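Local coordinates for protein alpha-amylase (Eubacterium rectale DSM 17629, PDB 6AZ5) that probably binds starch-type alpha-glucans, as a family 41 carbohydrate-binding module of a surface-anchored alpha-amylase from a human gut bacterium, at residues A86-T91 / G105-H110; A30-S35 / I56-S61. All coordinates share one frame; numbering follows the deposited sequence.

Contact 1 of 2, residues A86-T91 / G105-H110; sequences ADRSFT and GSDPVH
Gly-105 C and Ser-106 N (3.6 Å from Arg-88 NH2) lie over one face of the Arg-88 guanidinium toward its rim, Ala-86 CB over the rim of the opposite face. A bend at chi2 (-51°) brings Arg-88 CD to 3.8 Å from Ser-106 O. A salt bridge to Asp-84 holds NE. An alanine in place of Arg-88 would probably leave Asp-84 without its charged mate and open a gap over the Gly-105–Ser-106 peptide. Asp-107 OD1 accepts Ser-89 N at 2.6 Å in a bent bond (141°), the donor standing 42° out of the carboxylate plane. Pro-108 CD touches Ser-89 O at 3.4 Å, and its CG rests 3.9 Å from Phe-90 CD1, the side chains crossing at about a right angle. At the His-110 ring edge CE1 lies 3.0 Å from Thr-91 O, while NE2 bonds to Glu-98. The loop after strand 99-103 runs nearly parallel to strand 88-91 on the module's surface, linked by one side-chain-to-backbone bond instead of strand pairing. Strand 88-91 pairs antiparallel with strand 66-72; Phe-90 and Pro-108 pack on Leu-100 and Tyr-102, respectively, of strand 99-103, and the Val-109 backbone is hydrogen-bonded to that of Tyr-101.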
# COMPACT_ATOMS: atom_id res chain seq x y z
N ALA A 86 2.97 6.62 -11.33
CA ALA A 86 1.73 6.47 -12.11
C ALA A 86 0.54 5.91 -11.31
O ALA A 86 0.71 5.45 -10.18
CB ALA A 86 1.96 5.57 -13.33
N ASP A 87 -0.66 5.97 -11.90
CA ASP A 87 -1.85 5.30 -11.38
C ASP A 87 -1.62 3.80 -11.24
O ASP A 87 -1.21 3.14 -12.20
CB ASP A 87 -3.06 5.51 -12.30
CG ASP A 87 -3.82 6.79 -12.00
OD1 ASP A 87 -3.20 7.75 -11.49
OD2 ASP A 87 -5.04 6.84 -12.30
N ARG A 88 -1.91 3.25 -10.07
CA ARG A 88 -1.80 1.81 -9.88
C ARG A 88 -3.17 1.20 -9.59
O ARG A 88 -4.16 1.91 -9.45
CB ARG A 88 -0.84 1.48 -8.74
CG ARG A 88 0.51 2.16 -8.84
CD ARG A 88 1.15 1.96 -10.20
NE ARG A 88 2.48 2.57 -10.25
CZ ARG A 88 3.22 2.69 -11.35
NH1 ARG A 88 2.76 2.25 -12.52
NH2 ARG A 88 4.41 3.26 -11.28
N SER A 89 -3.22 -0.13 -9.53
CA SER A 89 -4.46 -0.81 -9.20
C SER A 89 -4.23 -2.27 -8.82
O SER A 89 -3.21 -2.87 -9.16
CB SER A 89 -5.45 -0.74 -10.37
OG SER A 89 -4.99 -1.51 -11.46
N PHE A 90 -5.21 -2.83 -8.11
CA PHE A 90 -5.24 -4.25 -7.81
C PHE A 90 -6.67 -4.66 -7.54
O PHE A 90 -7.56 -3.81 -7.44
CB PHE A 90 -4.34 -4.62 -6.63
CG PHE A 90 -4.80 -4.06 -5.30
CD1 PHE A 90 -4.41 -2.79 -4.90
CD2 PHE A 90 -5.58 -4.82 -4.45
CE1 PHE A 90 -4.82 -2.27 -3.67
CE2 PHE A 90 -6.00 -4.31 -3.21
CZ PHE A 90 -5.62 -3.03 -2.83
N THR A 91 -6.90 -5.96 -7.41
CA THR A 91 -8.23 -6.47 -7.13
C THR A 91 -8.26 -7.08 -5.74
O THR A 91 -7.38 -7.85 -5.38
CB THR A 91 -8.66 -7.50 -8.20
OG1 THR A 91 -8.63 -6.88 -9.49
CG2 THR A 91 -10.07 -8.00 -7.92
N GLY A 105 6.58 1.94 -8.31
CA GLY A 105 6.91 1.76 -9.71
C GLY A 105 6.07 0.72 -10.45
O GLY A 105 6.24 0.52 -11.65
N SER A 106 5.17 0.05 -9.73
CA SER A 106 4.32 -0.97 -10.35
C SER A 106 3.03 -1.23 -9.57
O SER A 106 2.90 -0.86 -8.41
CB SER A 106 5.11 -2.28 -10.49
OG SER A 106 5.84 -2.58 -9.31
N ASP A 107 2.07 -1.86 -10.24
CA ASP A 107 0.84 -2.30 -9.59
C ASP A 107 1.16 -3.19 -8.38
O ASP A 107 2.13 -3.95 -8.40
CB ASP A 107 -0.05 -3.07 -10.58
CG ASP A 107 -0.92 -2.16 -11.44
OD1 ASP A 107 -1.29 -1.06 -10.97
OD2 ASP A 107 -1.25 -2.55 -12.58
N PRO A 108 0.36 -3.07 -7.30
CA PRO A 108 0.55 -3.99 -6.18
C PRO A 108 0.12 -5.40 -6.57
O PRO A 108 -0.82 -5.56 -7.35
CB PRO A 108 -0.37 -3.41 -5.08
CG PRO A 108 -0.64 -1.99 -5.51
CD PRO A 108 -0.65 -2.04 -7.01
N VAL A 109 0.81 -6.41 -6.04
CA VAL A 109 0.51 -7.79 -6.37
C VAL A 109 0.34 -8.67 -5.13
O VAL A 109 0.89 -8.37 -4.07
CB VAL A 109 1.60 -8.40 -7.25
CG1 VAL A 109 1.51 -7.83 -8.67
CG2 VAL A 109 2.97 -8.15 -6.63
N HIS A 110 -0.41 -9.76 -5.28
CA HIS A 110 -0.70 -10.64 -4.16
C HIS A 110 0.46 -11.54 -3.78
O HIS A 110 0.48 -12.10 -2.68
CB HIS A 110 -1.92 -11.50 -4.48
CG HIS A 110 -3.22 -10.76 -4.36
ND1 HIS A 110 -3.86 -10.22 -5.45
CD2 HIS A 110 -3.98 -10.47 -3.28
CE1 HIS A 110 -4.97 -9.63 -5.05
NE2 HIS A 110 -5.07 -9.77 -3.73
O HOH W 1 0.02 0.48 -13.40

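Contact 2 of 2, residues A30-S35 / I56-S61; sequences AGLDGS and ITVAGS
Water 2 joins Ala-30 O to Ala-59 N, giving a hydrogen to the carbonyl oxygen at 2.9 Å from Ala-30 O and accepting the N-H at 2.9 Å from Ala-59 N. This one molecule links the backbones where Ala-30 O and Ala-59 N are too far apart to bond directly. Beside it Val-58 CG1 touches Ala-30 O at 3.9 Å, so the same carbonyl has a water partner and a methyl neighbour. The rest of the contact is apolar and turns on one methyl group. Leu-32 has CG anti to its own carbonyl carbon (chi1 -60°); of its two branches, CD2 makes the contact. It meets Val-58 CG1 at 3.8 Å and Ile-56 CG2 at 3.9 Å, and both pairs of side chains cross obliquely. Val-58 CG1, the methyl that meets Leu-32 CD2, is anti to its own carbonyl carbon. In the beta-sandwich expected of a family 41 module, Ile-56 and Val-58, two apart on strand 49-58, both turn toward segment 30-35 and are buried. Thr-57 between them points away from segment 30-35, and its OG1 is hydrogen-bonded to Thr-4 OG1. Segment 30-35 follows strand 24-29. Gly-31, with phi of 86°, carries it on into the short strand 32-33, and Gly-34 bends the backbone sharply between that strand and strand 35-44. Met-27 of strand 24-29 touches both Leu-32 and Ile-56. Val-67 of strand 66-72 touches Leu-32 and Ala-30, Phe-5 and Ile-7 of strand 3-10 pack on Ile-56, and Ile-92 lies against Ala-30 and Val-58.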
# COMPACT_ATOMS: atom_id res chain seq x y z
N ALA A 30 -14.14 1.01 -4.81
CA ALA A 30 -14.40 -0.07 -3.86
C ALA A 30 -14.67 0.46 -2.46
O ALA A 30 -14.31 -0.17 -1.46
CB ALA A 30 -13.23 -1.06 -3.84
N GLY A 31 -15.31 1.63 -2.39
CA GLY A 31 -15.66 2.24 -1.12
C GLY A 31 -14.55 3.07 -0.52
O GLY A 31 -14.76 3.85 0.41
N LEU A 32 -13.35 2.92 -1.06
CA LEU A 32 -12.19 3.65 -0.55
C LEU A 32 -12.18 5.09 -1.03
O LEU A 32 -12.62 5.39 -2.15
CB LEU A 32 -10.90 2.94 -0.95
CG LEU A 32 -10.78 1.51 -0.44
CD1 LEU A 32 -9.57 0.84 -1.06
CD2 LEU A 32 -10.69 1.49 1.07
N ASP A 33 -11.66 5.98 -0.19
CA ASP A 33 -11.51 7.38 -0.57
C ASP A 33 -10.45 8.11 0.25
O ASP A 33 -10.43 8.02 1.47
CB ASP A 33 -12.84 8.12 -0.43
CG ASP A 33 -12.83 9.46 -1.13
OD1 ASP A 33 -12.40 9.50 -2.30
OD2 ASP A 33 -13.23 10.47 -0.51
N GLY A 34 -9.57 8.82 -0.45
CA GLY A 34 -8.60 9.68 0.20
C GLY A 34 -7.36 8.99 0.73
O GLY A 34 -6.89 8.00 0.17
N SER A 35 -6.84 9.52 1.82
CA SER A 35 -5.55 9.10 2.36
C SER A 35 -5.61 7.92 3.32
O SER A 35 -6.50 7.83 4.17
CB SER A 35 -4.89 10.28 3.05
OG SER A 35 -3.69 9.86 3.67
N ILE A 56 -6.23 -2.41 5.86
CA ILE A 56 -7.29 -1.61 5.28
C ILE A 56 -8.56 -2.43 5.22
O ILE A 56 -8.55 -3.59 4.81
CB ILE A 56 -6.88 -1.08 3.89
CG1 ILE A 56 -5.84 0.03 4.05
CG2 ILE A 56 -8.08 -0.57 3.14
CD1 ILE A 56 -5.23 0.53 2.76
N THR A 57 -9.66 -1.84 5.66
CA THR A 57 -10.92 -2.54 5.77
C THR A 57 -11.88 -2.07 4.68
O THR A 57 -12.09 -0.86 4.52
CB THR A 57 -11.58 -2.32 7.15
OG1 THR A 57 -10.69 -2.79 8.17
CG2 THR A 57 -12.90 -3.05 7.25
N VAL A 58 -12.43 -3.01 3.93
CA VAL A 58 -13.49 -2.72 2.98
C VAL A 58 -14.75 -3.52 3.32
O VAL A 58 -14.68 -4.52 4.03
CB VAL A 58 -13.07 -3.03 1.53
CG1 VAL A 58 -12.01 -2.05 1.07
CG2 VAL A 58 -12.56 -4.46 1.42
N ALA A 59 -15.90 -3.05 2.84
CA ALA A 59 -17.14 -3.80 2.98
C ALA A 59 -17.00 -5.14 2.26
O ALA A 59 -16.28 -5.24 1.26
CB ALA A 59 -18.31 -3.01 2.42
N GLY A 60 -17.69 -6.16 2.76
CA GLY A 60 -17.64 -7.49 2.18
C GLY A 60 -18.08 -7.52 0.73
O GLY A 60 -17.52 -8.24 -0.09
N SER A 61 -19.09 -6.71 0.41
CA SER A 61 -19.62 -6.66 -0.95
C SER A 61 -18.63 -6.06 -1.94
O SER A 61 -18.89 -6.05 -3.15
CB SER A 61 -20.93 -5.86 -0.96
OG SER A 61 -20.75 -4.61 -0.33
O HOH W 2 -15.42 -0.71 1.17

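Overall arrangement
Contact 1 is a surface contact and contact 2 a buried one, though the latter lies farther from the chain's centre. Their chemistry follows: contact 1 uses charged and polar groups with a proline and an aromatic ring beneath, whereas contact 2 relies on branched aliphatic side chains, its polar link being a water between two backbone groups. Contact 1 lays a loop after strand 99-103 alongside strand 88-91; contact 2 sets the end of strand 49-58 against the turn following strand 24-29. They do not touch, their nearest atoms being about 6 Å apart and their centres about 16 Å. Strand 66-72 relates them, since its Val-67 packs on Phe-90 of contact 1 and on Leu-32 of contact 2.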